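Local coordinates for cupin domain protein (Microcystis aeruginosa DIANCHI905, PDB 5ZBF) that probably catalyses an isomerisation in the biosynthesis of the Choi moiety of aeruginosins and binds iron(II) together with 4-hydroxyphenylpyruvic acid, at residues Glu47-Met52 and His84-Pro89; Leu60-Val65 and His76-Asn81; Glu173-Cys176 and Gly180-Tyr183. One frame throughout, in Å; residues are numbered along the deposited sequence.

Contact 1: Glu47-Met52 and His84-Pro89. With FE2 (Fe (II) ion), chain C; ENO (3-(4-hydroxy-phenyl)pyruvic acid), chain B.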
ATOM      1  N   GLU A  47      -3.981  16.294   1.362  1.00 31.35           N
ATOM      2  CA  GLU A  47      -3.536  14.983   1.827  1.00 29.24           C
ATOM      3  C   GLU A  47      -2.141  14.683   1.296  1.00 30.46           C
ATOM      4  O   GLU A  47      -1.841  14.928   0.115  1.00 29.80           O
ATOM      5  CB  GLU A  47      -4.490  13.873   1.387  1.00 30.81           C
ATOM      6  CG  GLU A  47      -5.888  13.963   1.995  1.00 36.21           C
ATOM      7  CD  GLU A  47      -6.826  14.907   1.260  1.00 41.90           C
ATOM      8  OE1 GLU A  47      -6.461  15.429   0.181  1.00 41.93           O
ATOM      9  OE2 GLU A  47      -7.945  15.127   1.770  1.00 50.01           O
ATOM     10  N   SER A  48      -1.290  14.172   2.182  1.00 27.19           N
ATOM     11  CA  SER A  48      -0.034  13.552   1.783  1.00 26.81           C
ATOM     12  C   SER A  48      -0.335  12.217   1.132  1.00 25.10           C
ATOM     13  O   SER A  48      -1.338  11.568   1.458  1.00 24.74           O
ATOM     14  CB  SER A  48       0.864  13.320   2.992  1.00 26.57           C
ATOM     15  OG  SER A  48       1.171  14.540   3.635  1.00 33.65           O
ATOM     16  N   GLN A  49       0.545  11.807   0.229  1.00 23.69           N
ATOM     17  CA  GLN A  49       0.307  10.632  -0.596  1.00 22.52           C
ATOM     18  C   GLN A  49       1.577   9.822  -0.788  1.00 23.30           C
ATOM     19  O   GLN A  49       2.664  10.372  -0.997  1.00 25.03           O
ATOM     20  CB  GLN A  49      -0.237  11.078  -1.953  1.00 22.57           C
ATOM     21  CG  GLN A  49      -0.517   9.964  -2.950  1.00 24.42           C
ATOM     22  CD  GLN A  49      -0.945  10.502  -4.298  1.00 29.33           C
ATOM     23  OE1 GLN A  49      -0.377  10.160  -5.339  1.00 31.47           O
ATOM     24  NE2 GLN A  49      -1.944  11.364  -4.280  1.00 28.31           N
ATOM     25  N   ILE A  50       1.415   8.508  -0.712  1.00 20.49           N
ATOM     26  CA  ILE A  50       2.458   7.557  -1.058  1.00 21.41           C
ATOM     27  C   ILE A  50       1.834   6.458  -1.893  1.00 19.54           C
ATOM     28  O   ILE A  50       0.625   6.254  -1.836  1.00 20.66           O
ATOM     29  CB  ILE A  50       3.100   6.910   0.190  1.00 23.43           C
ATOM     30  CG1 ILE A  50       2.040   6.218   1.064  1.00 24.81           C
ATOM     31  CG2 ILE A  50       3.843   7.965   1.001  1.00 25.16           C
ATOM     32  CD1 ILE A  50       2.595   5.487   2.267  1.00 26.78           C
ATOM     33  N   GLY A  51       2.655   5.729  -2.635  1.00 18.39           N
ATOM     34  CA  GLY A  51       2.152   4.599  -3.395  1.00 17.14           C
ATOM     35  C   GLY A  51       3.218   3.802  -4.097  1.00 18.24           C
ATOM     36  O   GLY A  51       4.374   4.193  -4.109  1.00 19.87           O
ATOM     37  N   MET A  52       2.802   2.678  -4.680  1.00 16.74           N
ATOM     38  CA  MET A  52       3.713   1.778  -5.380  0.50 17.29           C
ATOM     39  C   MET A  52       3.006   1.195  -6.578  1.00 17.04           C
ATOM     40  O   MET A  52       1.784   1.036  -6.574  1.00 19.61           O
ATOM     41  CB  MET A  52       4.125   0.601  -4.505  0.50 19.84           C
ATOM     42  CG  MET A  52       4.749   0.944  -3.176  0.50 20.47           C
ATOM     43  SD  MET A  52       5.317  -0.593  -2.418  0.50 23.40           S
ATOM     44  CE  MET A  52       6.370  -1.246  -3.717  0.50 24.71           C
ATOM     45  N   HIS A  84       2.036  16.851  -8.147  1.00 28.84           N
ATOM     46  CA  HIS A  84       2.509  15.574  -8.674  1.00 24.65           C
ATOM     47  C   HIS A  84       1.636  15.093  -9.811  1.00 26.57           C
ATOM     48  O   HIS A  84       0.407  15.237  -9.778  1.00 27.89           O
ATOM     49  CB  HIS A  84       2.594  14.525  -7.576  1.00 26.12           C
ATOM     50  CG  HIS A  84       1.307  14.292  -6.851  1.00 22.95           C
ATOM     51  ND1 HIS A  84       0.851  15.131  -5.860  1.00 25.82           N
ATOM     52  CD2 HIS A  84       0.398  13.293  -6.947  1.00 23.80           C
ATOM     53  CE1 HIS A  84      -0.293  14.669  -5.390  1.00 27.55           C
ATOM     54  NE2 HIS A  84      -0.588  13.555  -6.036  1.00 28.77           N
ATOM     55  N   GLY A  85       2.289  14.520 -10.816  1.00 24.62           N
ATOM     56  CA  GLY A  85       1.605  13.932 -11.971  1.00 25.18           C
ATOM     57  C   GLY A  85       2.313  12.654 -12.364  1.00 22.19           C
ATOM     58  O   GLY A  85       3.341  12.310 -11.779  1.00 25.29           O
ATOM     59  N   PHE A  86       1.767  11.963 -13.367  1.00 21.28           N
ATOM     60  CA  PHE A  86       2.292  10.675 -13.802  1.00 21.71           C
ATOM     61  C   PHE A  86       2.145  10.465 -15.303  1.00 20.55           C
ATOM     62  O   PHE A  86       1.229  10.998 -15.935  1.00 22.49           O
ATOM     63  CB  PHE A  86       1.555   9.522 -13.102  1.00 21.72           C
ATOM     64  CG  PHE A  86       1.631   9.564 -11.599  1.00 22.00           C
ATOM     65  CD1 PHE A  86       2.705   8.997 -10.924  1.00 23.04           C
ATOM     66  CD2 PHE A  86       0.601  10.137 -10.856  1.00 23.98           C
ATOM     67  CE1 PHE A  86       2.763   9.028  -9.540  1.00 25.23           C
ATOM     68  CE2 PHE A  86       0.650  10.169  -9.471  1.00 26.38           C
ATOM     69  CZ  PHE A  86       1.735   9.609  -8.812  1.00 25.17           C
ATOM     70  N   VAL A  87       3.051   9.675 -15.862  1.00 19.12           N
ATOM     71  CA  VAL A  87       2.862   9.084 -17.178  1.00 20.17           C
ATOM     72  C   VAL A  87       3.044   7.577 -17.051  1.00 19.36           C
ATOM     73  O   VAL A  87       3.963   7.109 -16.389  1.00 19.34           O
ATOM     74  CB  VAL A  87       3.881   9.621 -18.206  1.00 23.42           C
ATOM     75  CG1 VAL A  87       3.847   8.802 -19.497  1.00 23.82           C
ATOM     76  CG2 VAL A  87       3.627  11.101 -18.474  1.00 25.05           C
ATOM     77  N   ASN A  88       2.157   6.821 -17.674  1.00 18.39           N
ATOM     78  CA  ASN A  88       2.379   5.392 -17.858  1.00 18.54           C
ATOM     79  C   ASN A  88       3.200   5.212 -19.140  1.00 18.95           C
ATOM     80  O   ASN A  88       2.674   5.429 -20.245  1.00 21.25           O
ATOM     81  CB  ASN A  88       1.052   4.650 -17.944  1.00 18.98           C
ATOM     82  CG  ASN A  88       1.228   3.163 -18.210  1.00 18.22           C
ATOM     83  OD1 ASN A  88       2.350   2.664 -18.294  1.00 18.61           O
ATOM     84  ND2 ASN A  88       0.122   2.455 -18.356  1.00 19.27           N
ATOM     85  N   PRO A  89       4.483   4.815 -19.010  1.00 20.09           N
ATOM     86  CA  PRO A  89       5.369   4.719 -20.175  1.00 23.77           C
ATOM     87  C   PRO A  89       5.156   3.459 -21.027  1.00 24.25           C
ATOM     88  O   PRO A  89       5.799   3.317 -22.077  1.00 27.12           O
ATOM     89  CB  PRO A  89       6.761   4.671 -19.534  1.00 24.00           C
ATOM     90  CG  PRO A  89       6.522   3.934 -18.269  1.00 24.00           C
ATOM     91  CD  PRO A  89       5.195   4.425 -17.766  1.00 20.75           C
TER
HETATM   92 FE   FE2 C 302      -2.556  12.729  -5.793  0.70 21.41          FE
HETATM   93  O4  ENO B 301      -2.183  11.195  -7.193  1.00 34.38           O
HETATM   94  C9  ENO B 301      -4.853  10.938 -10.610  1.00 41.06           C
HETATM   95  C8  ENO B 301      -5.148  11.915 -11.562  1.00 50.30           C
HETATM   96  C7  ENO B 301      -4.229  12.929 -11.838  1.00 46.49           C
HETATM   97  C6  ENO B 301      -3.012  12.957 -11.160  1.00 42.43           C
HETATM   98  C5  ENO B 301      -2.719  11.980 -10.209  1.00 41.24           C
HETATM   99  C4  ENO B 301      -3.634  10.966  -9.930  1.00 43.33           C
HETATM  100  O3  ENO B 301      -4.511  13.889 -12.765  1.00 48.84           O
HETATM  101  C3  ENO B 301      -3.293   9.923  -8.883  1.00 38.70           C
HETATM  102  C2  ENO B 301      -3.224  10.628  -7.537  1.00 35.07           C
HETATM  103  C1  ENO B 301      -4.396  10.669  -6.656  1.00 35.23           C
HETATM  104  O2  ENO B 301      -5.358   9.874  -6.821  1.00 45.00           O
HETATM  105  O1  ENO B 301      -4.405  11.522  -5.738  1.00 33.56           O
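Q49 and H84 meet at a shared iron(II) ion: the amide end of Q49 and the imidazole of H84 both ligate it, H84 NE2 lying 2.1 Å from FE. The 4-hydroxyphenylpyruvic acid chelates the same ion through its keto oxygen O4 and its carboxylate oxygen O1, while H43 and H45 supply the two other ligands. O4 sits close to the plane of the H84 ring, at its edge, 3.1 Å from NE2. F86 also turns a ring edge to this oxygen, with CE2 3.8 Å from O4, and its CZ abuts the Q49 amide. The Q49 chain runs straight inward (chi1 179°, chi2 -175°), which carries the amide from its strand to the metal. Behind the H84 ring, ND1 is hydrogen-bonded to V82 O, so that ND1 and the metal-bound NE2 together fix the ring's rotation; F86 is backed by L58 and L60. An alanine in place of F86 removes the ring edge beside the keto oxygen, which would probably open a gap and leave the Q49 amide freer to shift. Inside the cupin beta-barrel, this is a variant of the classic three-histidine, one-glutamate metal site, with Q49 in the place commonly taken by the glutamate.

Contact 2: Leu60-Val65 and His76-Asn81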
ATOM      1  N   LEU A  60       6.931   9.280 -12.401  1.00 22.44           N
ATOM      2  CA  LEU A  60       6.504  10.318 -11.469  1.00 22.31           C
ATOM      3  C   LEU A  60       7.061  11.694 -11.883  1.00 22.43           C
ATOM      4  O   LEU A  60       8.265  11.862 -12.083  1.00 24.52           O
ATOM      5  CB  LEU A  60       6.984   9.963 -10.055  1.00 21.43           C
ATOM      6  CG  LEU A  60       6.841  11.030  -8.962  1.00 23.57           C
ATOM      7  CD1 LEU A  60       5.386  11.238  -8.602  1.00 24.91           C
ATOM      8  CD2 LEU A  60       7.637  10.629  -7.729  1.00 27.84           C
ATOM      9  N   TYR A  61       6.162  12.668 -11.990  1.00 23.37           N
ATOM     10  CA  TYR A  61       6.493  14.061 -12.278  1.00 25.74           C
ATOM     11  C   TYR A  61       6.268  14.840 -10.996  1.00 26.23           C
ATOM     12  O   TYR A  61       5.134  14.990 -10.539  1.00 29.01           O
ATOM     13  CB  TYR A  61       5.592  14.591 -13.389  1.00 27.18           C
ATOM     14  CG  TYR A  61       5.968  14.083 -14.760  1.00 28.02           C
ATOM     15  CD1 TYR A  61       6.472  14.940 -15.729  1.00 31.68           C
ATOM     16  CD2 TYR A  61       5.810  12.741 -15.091  1.00 26.78           C
ATOM     17  CE1 TYR A  61       6.815  14.476 -16.994  1.00 36.60           C
ATOM     18  CE2 TYR A  61       6.148  12.265 -16.347  1.00 28.26           C
ATOM     19  CZ  TYR A  61       6.649  13.132 -17.294  1.00 33.36           C
ATOM     20  OH  TYR A  61       6.985  12.654 -18.543  1.00 40.77           O
ATOM     21  N   ILE A  62       7.359  15.310 -10.404  1.00 25.68           N
ATOM     22  CA  ILE A  62       7.312  15.964  -9.099  1.00 30.11           C
ATOM     23  C   ILE A  62       8.557  16.837  -8.942  1.00 32.38           C
ATOM     24  O   ILE A  62       9.634  16.462  -9.392  1.00 31.28           O
ATOM     25  CB  ILE A  62       7.199  14.909  -7.966  1.00 29.43           C
ATOM     26  CG1 ILE A  62       6.730  15.546  -6.658  1.00 31.26           C
ATOM     27  CG2 ILE A  62       8.507  14.149  -7.788  1.00 28.55           C
ATOM     28  CD1 ILE A  62       6.347  14.540  -5.592  1.00 33.25           C
ATOM     29  N   LYS A  63       8.401  18.015  -8.343  1.00 36.10           N
ATOM     30  CA  LYS A  63       9.525  18.941  -8.144  1.00 42.60           C
ATOM     31  C   LYS A  63      10.400  19.123  -9.398  1.00 45.56           C
ATOM     32  O   LYS A  63      11.628  19.019  -9.328  1.00 50.30           O
ATOM     33  CB  LYS A  63      10.398  18.469  -6.971  1.00 42.87           C
ATOM     34  CG  LYS A  63       9.615  18.184  -5.701  1.00 48.81           C
ATOM     35  CD  LYS A  63      10.517  18.064  -4.483  1.00 50.42           C
ATOM     36  CE  LYS A  63       9.698  17.758  -3.236  1.00 57.71           C
ATOM     37  NZ  LYS A  63      10.542  17.476  -2.039  1.00 58.47           N
ATOM     38  N   ASP A  64       9.758  19.374 -10.539  1.00 43.25           N
ATOM     39  CA  ASP A  64      10.454  19.644 -11.812  1.00 45.20           C
ATOM     40  C   ASP A  64      11.426  18.545 -12.273  1.00 44.46           C
ATOM     41  O   ASP A  64      12.295  18.793 -13.107  1.00 50.10           O
ATOM     42  CB  ASP A  64      11.163  21.011 -11.771  1.00 43.80           C
ATOM     43  CG  ASP A  64      10.190  22.174 -11.711  1.00 48.54           C
ATOM     44  N   VAL A  65      11.267  17.328 -11.753  1.00 41.20           N
ATOM     45  CA  VAL A  65      12.048  16.179 -12.220  1.00 37.84           C
ATOM     46  C   VAL A  65      11.103  15.049 -12.589  1.00 34.84           C
ATOM     47  O   VAL A  65       9.920  15.080 -12.252  1.00 33.17           O
ATOM     48  CB  VAL A  65      13.077  15.696 -11.173  1.00 38.61           C
ATOM     49  CG1 VAL A  65      14.057  16.816 -10.847  1.00 42.37           C
ATOM     50  CG2 VAL A  65      12.399  15.202  -9.901  1.00 39.76           C
ATOM     51  N   HIS A  76       6.534   6.147  -4.340  1.00 20.05           N
ATOM     52  CA  HIS A  76       6.511   7.596  -4.573  1.00 21.81           C
ATOM     53  C   HIS A  76       5.991   8.267  -3.313  1.00 20.28           C
ATOM     54  O   HIS A  76       5.166   7.696  -2.597  1.00 19.65           O
ATOM     55  CB  HIS A  76       5.694   7.985  -5.827  1.00 25.17           C
ATOM     56  CG  HIS A  76       4.207   7.935  -5.644  1.00 26.12           C
ATOM     57  ND1 HIS A  76       3.451   6.857  -6.035  1.00 29.87           N
ATOM     58  CD2 HIS A  76       3.337   8.839  -5.132  1.00 28.35           C
ATOM     59  CE1 HIS A  76       2.178   7.089  -5.767  1.00 28.57           C
ATOM     60  NE2 HIS A  76       2.082   8.285  -5.212  1.00 33.31           N
ATOM     61  N   VAL A  77       6.484   9.477  -3.042  1.00 22.98           N
ATOM     62  CA  VAL A  77       6.118  10.215  -1.838  1.00 22.77           C
ATOM     63  C   VAL A  77       5.818  11.664  -2.230  1.00 23.51           C
ATOM     64  O   VAL A  77       6.707  12.391  -2.682  1.00 26.05           O
ATOM     65  CB  VAL A  77       7.253  10.174  -0.785  1.00 23.95           C
ATOM     66  CG1 VAL A  77       6.825  10.846   0.516  1.00 26.45           C
ATOM     67  CG2 VAL A  77       7.698   8.738  -0.512  1.00 24.61           C
ATOM     68  N   ALA A  78       4.556  12.063  -2.085  1.00 23.09           N
ATOM     69  CA  ALA A  78       4.126  13.433  -2.382  1.00 23.99           C
ATOM     70  C   ALA A  78       3.570  14.050  -1.107  1.00 26.91           C
ATOM     71  O   ALA A  78       2.451  13.728  -0.688  1.00 28.53           O
ATOM     72  CB  ALA A  78       3.069  13.426  -3.474  1.00 26.64           C
ATOM     73  N   ASP A  79       4.357  14.923  -0.477  1.00 25.65           N
ATOM     74  CA  ASP A  79       3.911  15.590   0.745  1.00 28.74           C
ATOM     75  C   ASP A  79       2.758  16.556   0.460  1.00 28.78           C
ATOM     76  O   ASP A  79       2.398  16.760  -0.693  1.00 26.68           O
ATOM     77  CB  ASP A  79       5.082  16.312   1.407  1.00 28.75           C
ATOM     78  CG  ASP A  79       6.061  15.346   2.085  1.00 33.96           C
ATOM     79  OD1 ASP A  79       5.738  14.146   2.280  1.00 34.56           O
ATOM     80  OD2 ASP A  79       7.162  15.795   2.426  1.00 31.05           O
ATOM     81  N   ALA A  80       2.192  17.136   1.520  1.00 32.97           N
ATOM     82  CA  ALA A  80       0.982  17.959   1.421  1.00 34.88           C
ATOM     83  C   ALA A  80       1.130  19.056   0.379  1.00 35.08           C
ATOM     84  O   ALA A  80       2.111  19.799   0.399  1.00 32.02           O
ATOM     85  CB  ALA A  80       0.646  18.569   2.776  1.00 39.57           C
ATOM     86  N   ASN A  81       0.163  19.129  -0.541  1.00 33.49           N
ATOM     87  CA  ASN A  81       0.118  20.160  -1.588  1.00 34.02           C
ATOM     88  C   ASN A  81       1.324  20.225  -2.526  1.00 35.08           C
ATOM     89  O   ASN A  81       1.522  21.230  -3.214  1.00 40.95           O
ATOM     90  CB  ASN A  81      -0.146  21.538  -0.961  1.00 38.41           C
ATOM     91  CG  ASN A  81      -1.492  21.605  -0.279  1.00 47.17           C
ATOM     92  OD1 ASN A  81      -1.572  21.778   0.933  1.00 54.96           O
ATOM     93  ND2 ASN A  81      -2.562  21.430  -1.058  1.00 46.98           N
TER
HETATM   94  O   HOH W   1       9.217  15.900  -0.047  1.00 49.41           O
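L60 packs on H76, and I62 on A78, where strand 60-62 faces strand 76-78 across the interior of the N-terminal cupin domain. The strand axes approach to 9.3 Å at an angle of 29°, and no hydrogen bond joins the backbones: side chains bridge the separation. L60 CD2 lies 3.8 Å from H76 CB, the two side chains meeting at about a right angle. I62 reaches over in an extended form, CG1 anti to its backbone N (chi1 -163°), and its terminal CD1 stands 4.1 Å from A78 CB. The same methyl lies 3.6 Å from the backbone oxygen V77 O. The H76 ring has other partners: its NE2 lies against the Q49 amide, and the ring packs edge-to-face with F86.

The polar link is at the periphery, through one water that accepts from K63 NZ at 2.9 Å and donates to D79 OD2 at 3.2 Å. K63 NZ itself stays 5.8 Å from D79 OD2, and D79 OD1 is hydrogen-bonded to S108. Backbone bonds shape the end of strand 57-62: V65 N to I62 O, 3.0 Å, and a reciprocal bond from I62 N to V65 O close a type I' turn with K63 and D64 at its corners. Two sheets, each antiparallel within itself, facing across a side-chain interior, with a tight beta hairpin at the rim, are in keeping with the cupin beta-barrel.

Contact 3: Glu173-Cys176 and Gly180-Tyr183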
ATOM      1  N   GLU A 173     -13.093 -10.725  14.580  1.00 27.00           N
ATOM      2  CA  GLU A 173     -13.615 -10.855  13.221  1.00 28.51           C
ATOM      3  C   GLU A 173     -12.582 -11.600  12.362  1.00 27.88           C
ATOM      4  O   GLU A 173     -11.393 -11.338  12.486  1.00 30.25           O
ATOM      5  CB  GLU A 173     -13.851  -9.447  12.652  1.00 31.43           C
ATOM      6  CG  GLU A 173     -15.011  -9.354  11.699  1.00 32.83           C
ATOM      7  CD  GLU A 173     -15.217  -7.957  11.145  1.00 29.60           C
ATOM      8  OE1 GLU A 173     -15.262  -6.977  11.917  1.00 31.02           O
ATOM      9  OE2 GLU A 173     -15.363  -7.845   9.927  1.00 34.35           O
ATOM     10  N   GLU A 174     -13.036 -12.494  11.478  1.00 29.40           N
ATOM     11  CA  GLU A 174     -12.147 -13.293  10.629  1.00 32.57           C
ATOM     12  C   GLU A 174     -12.619 -13.353   9.168  1.00 31.45           C
ATOM     13  O   GLU A 174     -13.809 -13.464   8.907  1.00 39.22           O
ATOM     14  CB  GLU A 174     -12.055 -14.711  11.194  1.00 40.82           C
ATOM     15  CG  GLU A 174     -10.830 -15.500  10.760  1.00 44.84           C
ATOM     16  CD  GLU A 174     -10.526 -16.642  11.713  1.00 52.94           C
ATOM     17  OE1 GLU A 174      -9.351 -16.807  12.097  1.00 59.27           O
ATOM     18  OE2 GLU A 174     -11.472 -17.360  12.100  1.00 58.15           O
ATOM     19  N   GLN A 175     -11.672 -13.272   8.234  1.00 31.48           N
ATOM     20  CA  GLN A 175     -11.942 -13.400   6.804  1.00 30.79           C
ATOM     21  C   GLN A 175     -10.752 -14.000   6.054  1.00 27.16           C
ATOM     22  O   GLN A 175      -9.598 -13.823   6.459  1.00 31.33           O
ATOM     23  CB  GLN A 175     -12.222 -12.020   6.209  1.00 33.02           C
ATOM     24  CG  GLN A 175     -13.692 -11.668   6.104  1.00 43.36           C
ATOM     25  CD  GLN A 175     -13.930 -10.409   5.294  1.00 42.65           C
ATOM     26  OE1 GLN A 175     -14.624  -9.503   5.740  1.00 45.27           O
ATOM     27  NE2 GLN A 175     -13.351 -10.346   4.097  1.00 42.30           N
ATOM     28  N   CYS A 176     -11.041 -14.694   4.952  1.00 26.58           N
ATOM     29  CA  CYS A 176     -10.014 -15.082   3.996  1.00 28.17           C
ATOM     30  C   CYS A 176      -9.865 -13.957   2.985  1.00 27.39           C
ATOM     31  O   CYS A 176     -10.854 -13.492   2.419  1.00 41.28           O
ATOM     32  CB  CYS A 176     -10.356 -16.394   3.295  1.00 35.30           C
ATOM     33  SG  CYS A 176     -10.032 -17.830   4.337  1.00 50.06           S
ATOM     34  N   GLY A 180      -7.221  -7.792  -4.150  1.00 20.58           N
ATOM     35  CA  GLY A 180      -8.435  -7.012  -4.357  1.00 20.91           C
ATOM     36  C   GLY A 180      -9.151  -6.600  -3.087  1.00 20.70           C
ATOM     37  O   GLY A 180     -10.046  -5.752  -3.122  1.00 24.10           O
ATOM     38  N   GLN A 181      -8.772  -7.223  -1.970  1.00 21.11           N
ATOM     39  CA  GLN A 181      -9.311  -6.925  -0.653  1.00 21.93           C
ATOM     40  C   GLN A 181      -8.173  -6.410   0.208  1.00 19.96           C
ATOM     41  O   GLN A 181      -7.007  -6.640  -0.106  1.00 20.07           O
ATOM     42  CB  GLN A 181      -9.882  -8.183  -0.004  1.00 23.69           C
ATOM     43  CG  GLN A 181     -10.943  -8.890  -0.822  1.00 25.55           C
ATOM     44  CD  GLN A 181     -11.337 -10.227  -0.223  1.00 29.36           C
ATOM     45  OE1 GLN A 181     -10.665 -11.229  -0.435  1.00 32.57           O
ATOM     46  NE2 GLN A 181     -12.440 -10.249   0.514  1.00 36.39           N
ATOM     47  N   ILE A 182      -8.509  -5.699   1.277  1.00 20.26           N
ATOM     48  CA  ILE A 182      -7.520  -5.310   2.291  1.00 18.48           C
ATOM     49  C   ILE A 182      -8.015  -5.618   3.699  1.00 20.46           C
ATOM     50  O   ILE A 182      -9.206  -5.849   3.928  1.00 21.25           O
ATOM     51  CB  ILE A 182      -7.132  -3.804   2.222  1.00 19.68           C
ATOM     52  CG1 ILE A 182      -8.249  -2.894   2.774  1.00 18.93           C
ATOM     53  CG2 ILE A 182      -6.754  -3.398   0.804  1.00 18.93           C
ATOM     54  CD1 ILE A 182      -7.907  -1.420   2.709  1.00 20.65           C
ATOM     55  N   TYR A 183      -7.082  -5.627   4.647  1.00 19.47           N
ATOM     56  CA  TYR A 183      -7.456  -5.556   6.048  1.00 19.72           C
ATOM     57  C   TYR A 183      -6.978  -4.226   6.610  1.00 16.97           C
ATOM     58  O   TYR A 183      -5.989  -3.647   6.137  1.00 19.77           O
ATOM     59  CB  TYR A 183      -6.926  -6.748   6.869  1.00 21.74           C
ATOM     60  CG  TYR A 183      -5.427  -6.778   7.051  1.00 21.85           C
ATOM     61  CD1 TYR A 183      -4.806  -6.028   8.045  1.00 21.70           C
ATOM     62  CD2 TYR A 183      -4.626  -7.539   6.215  1.00 21.55           C
ATOM     63  CE1 TYR A 183      -3.421  -6.042   8.199  1.00 22.97           C
ATOM     64  CE2 TYR A 183      -3.248  -7.575   6.368  1.00 22.65           C
ATOM     65  CZ  TYR A 183      -2.645  -6.823   7.355  1.00 23.22           C
ATOM     66  OH  TYR A 183      -1.273  -6.864   7.484  1.00 28.20           O
TER
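With CG anti to its carbonyl carbon (chi1 -56°) and the chain extended beyond, Q181 brings its amide up to strand 173-176; Q175, extended beyond CG from a chi1 of -96° that fits no staggered position, sends its own amide to meet it. The contact lies at the surface of the second cupin domain, where strand 173-177, an outermost strand of a four-stranded antiparallel sheet, turns into the loop that leads to strand 183-185. The two glutamine side chains cross obliquely, their amide planes 31° apart, and they touch nitrogen to nitrogen: Q175 NE2 is 3.7 Å from Q181 NE2, a contact without a hydrogen bond.

What holds the Q181 amide is the turn itself, for its OE1 accepts a hydrogen bond from the backbone N of E178. That bond sets the Q181 amide beside the backbone carbonyl of C176, whereas the C176 side chain points away from the loop and rests on E167. Q175 is held by its backbone pairing to I168 and packs on F5. G180 enters the loop with a positive phi, at backbone angles where a CB would run into the preceding carbonyl oxygen. The two oxygens C176 O and Q181 OE1 stand 3.6 Å apart, with Q181 NE2 4.1 Å from the same C176 O.

Overall arrangement
From the N terminus, strand 48-55 opens contact 1, which closes only at 84-89; the loop between them holds the whole of contact 2, its segments 60-65 and 76-81 joining 11 residues apart. The two contacts are nested, with centres 7 Å apart, and they touch: backbone pairing joins Q49 to A78 and Y61 to G85. Strands 48-55 and 74-78 neighbour each other in one sheet, 57-62 and 84-87 in another, so the pair ties the two walls of the first cupin domain together. Contact 3 follows in series, closing a short loop in the second cupin domain, its centre about 26 Å from that of contact 1 and 31 Å from that of contact 2.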